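Long-range contacts in shikimate dehydrogenase (NADP(+)) (Thermus thermophilus, PDB 2D5C), which catalyses the reversible NADPH-linked reduction of 3-dehydroshikimate to shikimate, the fourth step on the way to chorismate and so to the aromatic amino acids: residues 38-43 against 62-67; 54-59 against 84-90; 99-103 against 234-239; 229-233 against 253-258. The contacts are given in a common frame with arbitrary orientation. Residues are numbered along the deposited sequence.

Interaction 1: residues 38-43 against 62-67; sequences TPLEAL and PLKEAA. With SKM ((3R,4S,5R)-3,4,5-trihydroxycyclohex-1-ene-1-carboxylic acid), chain E.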
loop_
_atom_site.group_PDB
_atom_site.type_symbol
_atom_site.label_atom_id
_atom_site.label_comp_id
_atom_site.label_asym_id
_atom_site.label_seq_id
_atom_site.Cartn_x
_atom_site.Cartn_y
_atom_site.Cartn_z
ATOM N N THR A 38 14.488 10.260 14.739
ATOM C CA THR A 38 15.051 10.491 13.418
ATOM C C THR A 38 15.202 11.969 13.090
ATOM O O THR A 38 14.220 12.663 12.819
ATOM C CB THR A 38 14.169 9.836 12.322
ATOM O OG1 THR A 38 14.080 8.426 12.564
ATOM C CG2 THR A 38 14.772 10.060 10.940
ATOM N N PRO A 39 16.441 12.479 13.143
ATOM C CA PRO A 39 16.690 13.890 12.834
ATOM C C PRO A 39 16.651 14.057 11.319
ATOM O O PRO A 39 16.939 13.116 10.582
ATOM C CB PRO A 39 18.094 14.129 13.392
ATOM C CG PRO A 39 18.203 13.112 14.492
ATOM C CD PRO A 39 17.600 11.895 13.843
ATOM N N LEU A 40 16.323 15.253 10.854
ATOM C CA LEU A 40 16.246 15.511 9.420
ATOM C C LEU A 40 17.388 14.905 8.593
ATOM O O LEU A 40 17.152 14.229 7.582
ATOM C CB LEU A 40 16.174 17.024 9.180
ATOM C CG LEU A 40 15.118 17.529 8.187
ATOM C CD1 LEU A 40 15.177 19.043 8.159
ATOM C CD2 LEU A 40 15.346 16.966 6.778
ATOM N N GLU A 41 18.624 15.111 9.042
ATOM C CA GLU A 41 19.772 14.594 8.302
ATOM C C GLU A 41 19.772 13.067 8.233
ATOM O O GLU A 41 20.412 12.476 7.358
ATOM C CB GLU A 41 21.078 15.096 8.931
ATOM C CG GLU A 41 22.112 15.632 7.920
ATOM C CD GLU A 41 21.764 17.025 7.408
ATOM O OE1 GLU A 41 20.660 17.526 7.727
ATOM O OE2 GLU A 41 22.590 17.626 6.689
ATOM N N ALA A 42 19.058 12.428 9.156
ATOM C CA ALA A 42 19.002 10.966 9.183
ATOM C C ALA A 42 17.846 10.398 8.352
ATOM O O ALA A 42 17.804 9.199 8.085
ATOM C CB ALA A 42 18.885 10.477 10.632
ATOM N N LEU A 43 16.928 11.265 7.936
ATOM C CA LEU A 43 15.756 10.854 7.159
ATOM C C LEU A 43 16.026 9.982 5.929
ATOM O O LEU A 43 15.399 8.933 5.762
ATOM C CB LEU A 43 14.941 12.087 6.742
ATOM C CG LEU A 43 13.582 11.830 6.062
ATOM C CD1 LEU A 43 12.688 10.964 6.955
ATOM C CD2 LEU A 43 12.893 13.161 5.780
ATOM N N PRO A 62 10.873 16.750 12.302
ATOM C CA PRO A 62 10.723 17.805 11.292
ATOM C C PRO A 62 10.899 17.129 9.932
ATOM O O PRO A 62 11.639 17.611 9.074
ATOM C CB PRO A 62 11.890 18.719 11.611
ATOM C CG PRO A 62 12.981 17.706 11.852
ATOM C CD PRO A 62 12.294 16.597 12.668
ATOM N N LEU A 63 10.202 16.013 9.745
ATOM C CA LEU A 63 10.342 15.222 8.531
ATOM C C LEU A 63 9.206 15.216 7.512
ATOM O O LEU A 63 9.399 14.733 6.401
ATOM C CB LEU A 63 10.625 13.770 8.929
ATOM C CG LEU A 63 11.675 13.550 10.024
ATOM C CD1 LEU A 63 11.634 12.098 10.477
ATOM C CD2 LEU A 63 13.055 13.922 9.507
ATOM N N LYS A 64 8.044 15.756 7.868
ATOM C CA LYS A 64 6.889 15.714 6.975
ATOM C C LYS A 64 7.003 16.334 5.589
ATOM O O LYS A 64 6.405 15.825 4.639
ATOM C CB LYS A 64 5.658 16.289 7.675
ATOM C CG LYS A 64 5.142 15.445 8.836
ATOM C CD LYS A 64 3.806 15.988 9.311
ATOM C CE LYS A 64 3.225 15.169 10.443
ATOM N NZ LYS A 64 2.004 15.824 10.960
ATOM N N GLU A 65 7.752 17.423 5.458
ATOM C CA GLU A 65 7.888 18.057 4.153
ATOM C C GLU A 65 9.059 17.491 3.372
ATOM O O GLU A 65 8.961 17.260 2.168
ATOM C CB GLU A 65 8.066 19.570 4.310
ATOM C CG GLU A 65 6.942 20.267 5.067
ATOM C CD GLU A 65 6.850 19.840 6.526
ATOM O OE1 GLU A 65 7.902 19.734 7.195
ATOM O OE2 GLU A 65 5.717 19.620 7.008
ATOM N N ALA A 66 10.170 17.269 4.059
ATOM C CA ALA A 66 11.358 16.746 3.408
ATOM C C ALA A 66 11.163 15.334 2.871
ATOM O O ALA A 66 11.857 14.919 1.944
ATOM C CB ALA A 66 12.526 16.772 4.379
ATOM N N ALA A 67 10.215 14.604 3.450
ATOM C CA ALA A 67 9.969 13.224 3.048
ATOM C C ALA A 67 9.481 13.021 1.611
ATOM O O ALA A 67 9.866 12.049 0.956
ATOM C CB ALA A 67 8.988 12.576 4.021
HETATM O O12 SKM E . 0.545 13.147 11.937
HETATM C C8 SKM E . 0.807 12.626 13.249
HETATM C C6 SKM E . 1.858 11.486 13.154
HETATM O O7 SKM E . 1.353 10.458 12.305
HETATM C C5 SKM E . 2.167 10.890 14.552
HETATM C C4 SKM E . 2.223 11.945 15.657
HETATM C C1 SKM E . 2.729 11.523 16.989
HETATM O O2 SKM E . 3.123 10.249 17.179
HETATM O O3 SKM E . 2.794 12.320 17.915
HETATM C C10 SKM E . 1.843 13.215 15.487
HETATM C C9 SKM E . 1.321 13.768 14.178
HETATM O O11 SKM E . 2.388 14.473 13.523
#
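The loop that carries the active-site lysine of the shikimate pocket, residues 62-67, packs here against the turn of residues 38-43. The centre of the contact is L63. Its CB sets off sideways, but the branched end swings inward until CD1 lies 3.5 Å from T38 O and 3.8 Å from T38 CG2, while CD2 sits 3.6 Å from L40 CA and 3.8 Å from L43 CD2. A leucine suits this spot because two methyls on a flexible stem can fill a cleft between backbone and side chains. Around it, L43 CD2 reaches 3.9 Å from A66 CB, and L40 CD2 comes within 3.7 Å of the same methyl; the small alanine lets both leucines close in. P62, preceded by a cis peptide bond and partly exposed, packs its CG 4.2 Å from L40 CB. No hydrogen bond crosses the interface, so apolar packing holds these two connections of the α/β substrate-binding domain together, one leading from strand 31-37 into helix 43-53, the other following strand 56-59. T38 spends its hydroxyl on R46 and the carbonyl of W36. K64, the proton acceptor of the reaction, points away from residues 38-43; its NZ donates hydrogen bonds to O11 (2.9 Å) and O12 (3.2 Å) of shikimate and forms a salt bridge with D100.

Interaction 2: residues 54-59 against 84-90; sequences FRGVNL and VNTVLQV. With SKM ((3R,4S,5R)-3,4,5-trihydroxycyclohex-1-ene-1-carboxylic acid), chain E.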
loop_
_atom_site.group_PDB
_atom_site.type_symbol
_atom_site.label_atom_id
_atom_site.label_comp_id
_atom_site.label_asym_id
_atom_site.label_seq_id
_atom_site.Cartn_x
_atom_site.Cartn_y
_atom_site.Cartn_z
ATOM N N PHE A 54 9.925 -2.270 7.540
ATOM C CA PHE A 54 8.668 -1.785 8.118
ATOM C C PHE A 54 7.540 -1.802 7.111
ATOM O O PHE A 54 7.755 -1.509 5.937
ATOM C CB PHE A 54 8.817 -0.358 8.652
ATOM C CG PHE A 54 9.701 -0.257 9.856
ATOM C CD1 PHE A 54 11.072 -0.435 9.740
ATOM C CD2 PHE A 54 9.155 -0.017 11.115
ATOM C CE1 PHE A 54 11.899 -0.376 10.868
ATOM C CE2 PHE A 54 9.968 0.043 12.249
ATOM C CZ PHE A 54 11.342 -0.137 12.124
ATOM N N ARG A 55 6.337 -2.147 7.573
ATOM C CA ARG A 55 5.174 -2.160 6.684
ATOM C C ARG A 55 4.707 -0.723 6.476
ATOM O O ARG A 55 4.172 -0.379 5.426
ATOM C CB ARG A 55 4.035 -2.969 7.297
ATOM C CG ARG A 55 2.682 -2.761 6.632
ATOM C CD ARG A 55 2.651 -3.266 5.192
ATOM N NE ARG A 55 1.285 -3.273 4.679
ATOM C CZ ARG A 55 0.930 -3.746 3.488
ATOM N NH1 ARG A 55 1.845 -4.261 2.673
ATOM N NH2 ARG A 55 -0.342 -3.695 3.105
ATOM N N GLY A 56 4.895 0.101 7.500
ATOM C CA GLY A 56 4.495 1.492 7.417
ATOM C C GLY A 56 5.027 2.290 8.583
ATOM O O GLY A 56 5.417 1.732 9.610
ATOM N N VAL A 57 5.072 3.603 8.418
ATOM C CA VAL A 57 5.538 4.470 9.488
ATOM C C VAL A 57 4.781 5.766 9.418
ATOM O O VAL A 57 4.261 6.141 8.360
ATOM C CB VAL A 57 7.053 4.822 9.379
ATOM C CG1 VAL A 57 7.904 3.574 9.478
ATOM C CG2 VAL A 57 7.330 5.580 8.069
ATOM N N ASN A 58 4.678 6.424 10.566
ATOM C CA ASN A 58 4.060 7.739 10.647
ATOM C C ASN A 58 5.261 8.670 10.690
ATOM O O ASN A 58 6.347 8.268 11.131
ATOM C CB ASN A 58 3.228 7.882 11.926
ATOM C CG ASN A 58 1.839 7.306 11.779
ATOM O OD1 ASN A 58 1.352 6.581 12.654
ATOM N ND2 ASN A 58 1.179 7.637 10.667
ATOM N N LEU A 59 5.087 9.891 10.191
ATOM C CA LEU A 59 6.168 10.864 10.195
ATOM C C LEU A 59 5.708 12.069 10.983
ATOM O O LEU A 59 4.559 12.492 10.867
ATOM C CB LEU A 59 6.520 11.318 8.770
ATOM C CG LEU A 59 7.013 10.294 7.753
ATOM C CD1 LEU A 59 7.369 11.027 6.473
ATOM C CD2 LEU A 59 8.222 9.534 8.286
ATOM N N VAL A 84 3.581 14.751 4.273
ATOM C CA VAL A 84 3.172 13.358 4.370
ATOM C C VAL A 84 3.340 12.945 5.827
ATOM O O VAL A 84 4.411 13.137 6.412
ATOM C CB VAL A 84 4.073 12.467 3.487
ATOM C CG1 VAL A 84 3.950 11.001 3.909
ATOM C CG2 VAL A 84 3.678 12.641 2.006
ATOM N N ASN A 85 2.286 12.381 6.414
ATOM C CA ASN A 85 2.354 11.930 7.805
ATOM C C ASN A 85 2.245 10.405 7.887
ATOM O O ASN A 85 2.429 9.809 8.952
ATOM C CB ASN A 85 1.235 12.577 8.626
ATOM C CG ASN A 85 -0.065 11.791 8.572
ATOM O OD1 ASN A 85 -0.551 11.436 7.497
ATOM N ND2 ASN A 85 -0.640 11.523 9.739
ATOM N N THR A 86 1.950 9.773 6.758
ATOM C CA THR A 86 1.819 8.322 6.724
ATOM C C THR A 86 2.485 7.737 5.483
ATOM O O THR A 86 2.210 8.168 4.358
ATOM C CB THR A 86 0.335 7.907 6.730
ATOM O OG1 THR A 86 -0.300 8.431 7.904
ATOM C CG2 THR A 86 0.202 6.377 6.729
ATOM N N VAL A 87 3.370 6.767 5.700
ATOM C CA VAL A 87 4.068 6.104 4.611
ATOM C C VAL A 87 3.776 4.607 4.638
ATOM O O VAL A 87 3.828 3.982 5.697
ATOM C CB VAL A 87 5.602 6.319 4.716
ATOM C CG1 VAL A 87 6.309 5.588 3.573
ATOM C CG2 VAL A 87 5.918 7.814 4.688
ATOM N N LEU A 88 3.443 4.051 3.471
ATOM C CA LEU A 88 3.168 2.616 3.310
ATOM C C LEU A 88 4.315 2.006 2.517
ATOM O O LEU A 88 4.733 2.577 1.512
ATOM C CB LEU A 88 1.867 2.402 2.527
ATOM C CG LEU A 88 1.603 1.000 1.971
ATOM C CD1 LEU A 88 1.461 0.017 3.116
ATOM C CD2 LEU A 88 0.328 1.008 1.106
ATOM N N GLN A 89 4.829 0.860 2.969
ATOM C CA GLN A 89 5.910 0.179 2.258
ATOM C C GLN A 89 5.390 -1.103 1.613
ATOM O O GLN A 89 4.861 -1.988 2.300
ATOM C CB GLN A 89 7.071 -0.149 3.229
ATOM C CG GLN A 89 8.255 -0.922 2.599
ATOM C CD GLN A 89 8.026 -2.432 2.530
ATOM O OE1 GLN A 89 8.018 -3.025 1.451
ATOM N NE2 GLN A 89 7.835 -3.054 3.686
ATOM N N VAL A 90 5.525 -1.185 0.290
ATOM C CA VAL A 90 5.113 -2.365 -0.468
ATOM C C VAL A 90 6.208 -2.661 -1.501
ATOM O O VAL A 90 6.591 -1.785 -2.275
ATOM C CB VAL A 90 3.763 -2.145 -1.189
ATOM C CG1 VAL A 90 2.611 -2.154 -0.175
ATOM C CG2 VAL A 90 3.792 -0.833 -1.946
HETATM O O12 SKM E . 0.545 13.147 11.937
HETATM C C8 SKM E . 0.807 12.626 13.249
HETATM C C6 SKM E . 1.858 11.486 13.154
HETATM O O7 SKM E . 1.353 10.458 12.305
HETATM C C5 SKM E . 2.167 10.890 14.552
HETATM C C4 SKM E . 2.223 11.945 15.657
HETATM C C1 SKM E . 2.729 11.523 16.989
HETATM O O2 SKM E . 3.123 10.249 17.179
HETATM O O3 SKM E . 2.794 12.320 17.915
HETATM C C10 SKM E . 1.843 13.215 15.487
HETATM C C9 SKM E . 1.321 13.768 14.178
HETATM O O11 SKM E . 2.388 14.473 13.523
HETATM O O HOH W 1 4.690 -4.620 2.833
#
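V84 CG1 lies 4.3 Å from L59 CD1. N85 O takes two hydrogen bonds, from L59 N (2.9 Å) and from N58 ND2 (3.0 Å), while N58 OD1 hydrogen-bonds with Y33 OH. N85 ND2 donates to shikimate O12 at 3.0 Å and N85 OD1 accepts from T99 N, so it serves ligand and protein alike. N85 and T86 face F97, a classic beta bulge. T86 and N58 are a non-hydrogen-bonded pair. V87 and V57 form the hydrogen-bonded pair, V57 N to V87 O at 3.0 Å and V87 N to V57 O at 2.9 Å, and their branched side chains touch, V57 CG2 3.8 Å from V87 CB. Opposite L88 stands G56, whose CA comes within 3.1 Å of V87 O because no side chain intervenes; L88 CD1 lies over the R55 guanidinium. Q89 bonds twice, N to R55 O (2.8 Å) and NE2 to F54 O (2.7 Å), and a water joins Q89 O to R55 NH1. V90 CG1 lies 3.6 Å from R55 NH1; R55 NH2 donates to W243 O of its own chain and L242 O of the second subunit. These are neighbouring antiparallel strands of the mixed sheet in the shikimate-binding domain.

Interaction 3: residues 99-103 against 234-239; sequences TDAPG and WQGALA. With SKM ((3R,4S,5R)-3,4,5-trihydroxycyclohex-1-ene-1-carboxylic acid), chain E.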
loop_
_atom_site.group_PDB
_atom_site.type_symbol
_atom_site.label_atom_id
_atom_site.label_comp_id
_atom_site.label_asym_id
_atom_site.label_seq_id
_atom_site.Cartn_x
_atom_site.Cartn_y
_atom_site.Cartn_z
ATOM N N THR A 99 -2.943 11.560 6.568
ATOM C CA THR A 99 -4.167 11.267 7.289
ATOM C C THR A 99 -4.518 12.362 8.296
ATOM O O THR A 99 -5.548 12.275 8.939
ATOM C CB THR A 99 -4.095 9.895 7.997
ATOM O OG1 THR A 99 -3.087 9.928 9.017
ATOM C CG2 THR A 99 -3.760 8.802 6.979
ATOM N N ASP A 100 -3.674 13.391 8.419
ATOM C CA ASP A 100 -3.973 14.504 9.335
ATOM C C ASP A 100 -5.216 15.234 8.852
ATOM O O ASP A 100 -6.076 15.611 9.653
ATOM C CB ASP A 100 -2.825 15.527 9.409
ATOM C CG ASP A 100 -1.621 15.025 10.179
ATOM O OD1 ASP A 100 -1.784 14.463 11.288
ATOM O OD2 ASP A 100 -0.489 15.213 9.684
ATOM N N ALA A 101 -5.328 15.444 7.539
ATOM C CA ALA A 101 -6.493 16.158 7.005
ATOM C C ALA A 101 -7.826 15.431 7.239
ATOM O O ALA A 101 -8.731 15.980 7.859
ATOM C CB ALA A 101 -6.296 16.460 5.503
ATOM N N PRO A 102 -7.974 14.190 6.742
ATOM C CA PRO A 102 -9.246 13.495 6.968
ATOM C C PRO A 102 -9.490 13.216 8.457
ATOM O O PRO A 102 -10.631 13.220 8.917
ATOM C CB PRO A 102 -9.092 12.217 6.144
ATOM C CG PRO A 102 -7.601 11.991 6.140
ATOM C CD PRO A 102 -7.076 13.378 5.906
ATOM N N GLY A 103 -8.411 12.993 9.196
ATOM C CA GLY A 103 -8.530 12.728 10.624
ATOM C C GLY A 103 -9.124 13.925 11.343
ATOM O O GLY A 103 -9.944 13.795 12.256
ATOM N N TRP A 234 -7.811 9.750 15.330
ATOM C CA TRP A 234 -8.359 9.521 14.003
ATOM C C TRP A 234 -7.293 9.454 12.914
ATOM O O TRP A 234 -7.358 8.580 12.041
ATOM C CB TRP A 234 -9.401 10.589 13.672
ATOM C CG TRP A 234 -10.768 10.162 14.059
ATOM C CD1 TRP A 234 -11.473 10.554 15.159
ATOM C CD2 TRP A 234 -11.587 9.220 13.367
ATOM N NE1 TRP A 234 -12.688 9.912 15.194
ATOM C CE2 TRP A 234 -12.786 9.087 14.105
ATOM C CE3 TRP A 234 -11.426 8.471 12.191
ATOM C CZ2 TRP A 234 -13.819 8.239 13.708
ATOM C CZ3 TRP A 234 -12.450 7.626 11.796
ATOM C CH2 TRP A 234 -13.637 7.518 12.553
ATOM N N GLN A 235 -6.313 10.355 12.941
ATOM C CA GLN A 235 -5.288 10.276 11.909
ATOM C C GLN A 235 -4.554 8.943 12.043
ATOM O O GLN A 235 -4.124 8.352 11.042
ATOM C CB GLN A 235 -4.320 11.470 11.979
ATOM C CG GLN A 235 -3.410 11.562 13.215
ATOM C CD GLN A 235 -2.239 10.594 13.189
ATOM O OE1 GLN A 235 -1.607 10.380 12.146
ATOM N NE2 GLN A 235 -1.922 10.020 14.351
ATOM N N GLY A 236 -4.443 8.454 13.285
ATOM C CA GLY A 236 -3.780 7.184 13.526
ATOM C C GLY A 236 -4.609 6.005 13.031
ATOM O O GLY A 236 -4.073 5.105 12.375
ATOM N N ALA A 237 -5.902 5.985 13.340
ATOM C CA ALA A 237 -6.769 4.891 12.896
ATOM C C ALA A 237 -6.792 4.834 11.375
ATOM O O ALA A 237 -6.760 3.758 10.773
ATOM C CB ALA A 237 -8.192 5.085 13.419
ATOM N N LEU A 238 -6.850 6.008 10.755
ATOM C CA LEU A 238 -6.866 6.065 9.297
ATOM C C LEU A 238 -5.563 5.556 8.709
ATOM O O LEU A 238 -5.565 4.919 7.650
ATOM C CB LEU A 238 -7.127 7.494 8.817
ATOM C CG LEU A 238 -8.524 8.031 9.112
ATOM C CD1 LEU A 238 -8.605 9.479 8.663
ATOM C CD2 LEU A 238 -9.573 7.195 8.408
ATOM N N ALA A 239 -4.450 5.827 9.375
ATOM C CA ALA A 239 -3.161 5.358 8.866
ATOM C C ALA A 239 -3.104 3.837 8.977
ATOM O O ALA A 239 -2.598 3.148 8.087
ATOM C CB ALA A 239 -2.003 5.979 9.658
HETATM O O12 SKM E . 0.545 13.147 11.937
HETATM C C8 SKM E . 0.807 12.626 13.249
HETATM C C6 SKM E . 1.858 11.486 13.154
HETATM O O7 SKM E . 1.353 10.458 12.305
HETATM C C5 SKM E . 2.167 10.890 14.552
HETATM C C4 SKM E . 2.223 11.945 15.657
HETATM C C1 SKM E . 2.729 11.523 16.989
HETATM O O2 SKM E . 3.123 10.249 17.179
HETATM O O3 SKM E . 2.794 12.320 17.915
HETATM C C10 SKM E . 1.843 13.215 15.487
HETATM C C9 SKM E . 1.321 13.768 14.178
HETATM O O11 SKM E . 2.388 14.473 13.523
#
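T99 starts the contact: its OG1 donates a hydrogen bond to Q235 O at 2.8 Å, its CB packs 4.0 Å from L238 CB and its CG2 3.9 Å from A239 N. Threonine suits the place because one short side chain offers both a hydroxyl and a methyl to the helix. D100 begins helix 100-110 and turns its carboxylate to the ligand, where shikimate O12 donates to OD1 at 2.8 Å; its OD2 makes a salt bridge with K64. Q235 OE1 accepts from shikimate O7 at 3.0 Å, and Q235 NE2 is held by L232 O. The contact thus joins two helices, far apart in sequence, at the shikimate site, in the cleft between the substrate-binding domain and the Rossmann-type NADP domain. P102 adds an apolar edge, its CG 3.7 Å from L238 CD1. The CA atoms of the two segments are nearest at G103 and Q235, 4.3 Å apart; a CB on G103 would clash with Q235 N. G103 O lies 3.5 Å from W234 CB.

Interaction 4: residues 229-233 against 253-258; sequences LPMLA and MEEAAR. With SO4 (sulfate ion), chain D.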
loop_
_atom_site.group_PDB
_atom_site.type_symbol
_atom_site.label_atom_id
_atom_site.label_comp_id
_atom_site.label_asym_id
_atom_site.label_seq_id
_atom_site.Cartn_x
_atom_site.Cartn_y
_atom_site.Cartn_z
ATOM N N LEU A 229 -6.346 15.283 21.177
ATOM C CA LEU A 229 -6.396 13.826 21.187
ATOM C C LEU A 229 -7.329 13.199 20.146
ATOM O O LEU A 229 -6.972 12.196 19.519
ATOM C CB LEU A 229 -6.757 13.301 22.583
ATOM C CG LEU A 229 -5.751 13.516 23.719
ATOM C CD1 LEU A 229 -6.188 12.678 24.925
ATOM C CD2 LEU A 229 -4.349 13.115 23.280
ATOM N N PRO A 230 -8.539 13.759 19.956
ATOM C CA PRO A 230 -9.415 13.150 18.955
ATOM C C PRO A 230 -8.768 13.113 17.565
ATOM O O PRO A 230 -8.877 12.106 16.861
ATOM C CB PRO A 230 -10.662 14.024 19.012
ATOM C CG PRO A 230 -10.707 14.406 20.480
ATOM C CD PRO A 230 -9.269 14.771 20.744
ATOM N N MET A 231 -8.101 14.196 17.162
ATOM C CA MET A 231 -7.448 14.219 15.848
ATOM C C MET A 231 -6.290 13.223 15.832
ATOM O O MET A 231 -6.066 12.529 14.838
ATOM C CB MET A 231 -6.901 15.615 15.528
ATOM C CG MET A 231 -6.238 15.715 14.153
ATOM S SD MET A 231 -5.672 17.400 13.799
ATOM C CE MET A 231 -4.619 17.132 12.349
ATOM N N LEU A 232 -5.548 13.150 16.934
ATOM C CA LEU A 232 -4.419 12.231 17.006
ATOM C C LEU A 232 -4.901 10.796 16.782
ATOM O O LEU A 232 -4.292 10.026 16.030
ATOM C CB LEU A 232 -3.729 12.341 18.373
ATOM C CG LEU A 232 -2.501 11.451 18.591
ATOM C CD1 LEU A 232 -1.423 11.807 17.590
ATOM C CD2 LEU A 232 -1.977 11.636 20.015
ATOM N N ALA A 233 -6.008 10.453 17.430
ATOM C CA ALA A 233 -6.588 9.111 17.330
ATOM C C ALA A 233 -7.129 8.790 15.944
ATOM O O ALA A 233 -6.944 7.677 15.438
ATOM C CB ALA A 233 -7.697 8.945 18.352
ATOM N N MET A 253 -8.479 4.092 20.469
ATOM C CA MET A 253 -7.139 4.620 20.335
ATOM C C MET A 253 -7.000 5.935 21.103
ATOM O O MET A 253 -5.937 6.232 21.644
ATOM C CB MET A 253 -6.802 4.821 18.853
ATOM C CG MET A 253 -6.663 3.495 18.112
ATOM S SD MET A 253 -6.324 3.679 16.337
ATOM C CE MET A 253 -4.707 4.412 16.423
ATOM N N GLU A 254 -8.070 6.717 21.155
ATOM C CA GLU A 254 -8.020 7.993 21.862
ATOM C C GLU A 254 -7.819 7.708 23.343
ATOM O O GLU A 254 -6.954 8.299 23.994
ATOM C CB GLU A 254 -9.317 8.774 21.667
ATOM C CG GLU A 254 -9.211 10.229 22.101
ATOM C CD GLU A 254 -10.554 10.917 22.149
ATOM O OE1 GLU A 254 -11.369 10.706 21.224
ATOM O OE2 GLU A 254 -10.791 11.677 23.112
ATOM N N GLU A 255 -8.617 6.778 23.856
ATOM C CA GLU A 255 -8.545 6.384 25.257
ATOM C C GLU A 255 -7.150 5.891 25.619
ATOM O O GLU A 255 -6.638 6.182 26.700
ATOM C CB GLU A 255 -9.575 5.289 25.541
ATOM C CG GLU A 255 -9.590 4.796 26.977
ATOM C CD GLU A 255 -9.632 5.934 27.980
ATOM O OE1 GLU A 255 -10.404 6.894 27.758
ATOM O OE2 GLU A 255 -8.902 5.865 28.994
ATOM N N ALA A 256 -6.528 5.159 24.699
ATOM C CA ALA A 256 -5.191 4.624 24.913
ATOM C C ALA A 256 -4.135 5.727 24.997
ATOM O O ALA A 256 -3.175 5.620 25.759
ATOM C CB ALA A 256 -4.838 3.648 23.789
ATOM N N ALA A 257 -4.303 6.782 24.205
ATOM C CA ALA A 257 -3.340 7.880 24.216
ATOM C C ALA A 257 -3.508 8.691 25.490
ATOM O O ALA A 257 -2.534 9.187 26.066
ATOM C CB ALA A 257 -3.546 8.780 23.001
ATOM N N ARG A 258 -4.757 8.815 25.920
ATOM C CA ARG A 258 -5.091 9.569 27.114
ATOM C C ARG A 258 -4.385 8.935 28.313
ATOM O O ARG A 258 -3.769 9.623 29.126
ATOM C CB ARG A 258 -6.612 9.565 27.310
ATOM C CG ARG A 258 -7.121 10.557 28.345
ATOM C CD ARG A 258 -8.644 10.499 28.472
ATOM N NE ARG A 258 -9.335 10.903 27.246
ATOM C CZ ARG A 258 -9.315 12.133 26.740
ATOM N NH1 ARG A 258 -8.636 13.098 27.346
ATOM N NH2 ARG A 258 -9.983 12.401 25.628
HETATM S S SO4 D . -11.966 16.270 24.381
HETATM O O1 SO4 D . -10.662 15.302 24.433
HETATM O O2 SO4 D . -13.044 15.422 23.915
HETATM O O3 SO4 D . -12.195 16.780 25.566
HETATM O O4 SO4 D . -11.630 17.218 23.348
#
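Apolar contacts dominate where the first turn of helix 229-244 meets helix 250-260. A233 points its methyl toward the partner, with CB 3.6 Å from E254 N, 3.7 Å from E254 CB and 4.2 Å from M253 CB. Such a small residue allows the close backbone approach, the A233 and E254 CA atoms being 4.9 Å apart. One turn earlier the longer L229 fills a wider gap: its CD2 is 4.4 Å from A257 CB, and its CB lies 4.0 Å from E254 CG. The axes of the two short segments pass 8.7 Å apart at 121°, a steep helix-helix crossing within the C-terminal region of the enzyme, and M19 of helix 16-26 covers L232, M253 and A257. L232 also lies beside Y207 and the bound shikimate.

The polar interactions lie within helix 250-260 and with a sulfate, probably from the crystallisation liquor; no hydrogen bond passes between the segments. E254 OE2 and R258 NH2, one turn apart, form a salt bridge at 2.7 Å; the aliphatic part of E254 packs against L229. The R258 guanidinium has L229 CD1 over one face, 3.5 Å from NH1, and R258 NH2 donates at 3.2 Å to sulfate O1.

Interactions 1, 2 and 3 meet at shikimate. K64 of interaction 1 and D100 of interaction 3 are joined by a salt bridge, K64 NZ to D100 OD2 at 2.9 Å, although the centres of these contacts lie about 20 Å apart. Interaction 2 sits between them, with its centre about 13 Å from each: V84 N probably bonds to K64 O at 3.0 Å, and N85 OD1 probably accepts from T99 N at 2.6 Å. Interaction 4 touches only interaction 3, with which it shares helix 229-244; M231 CE lies 3.4 Å from D100 O, and M253 CE 3.7 Å from A237 N. Its nearest atoms are about 7 Å from interactions 1 and 2.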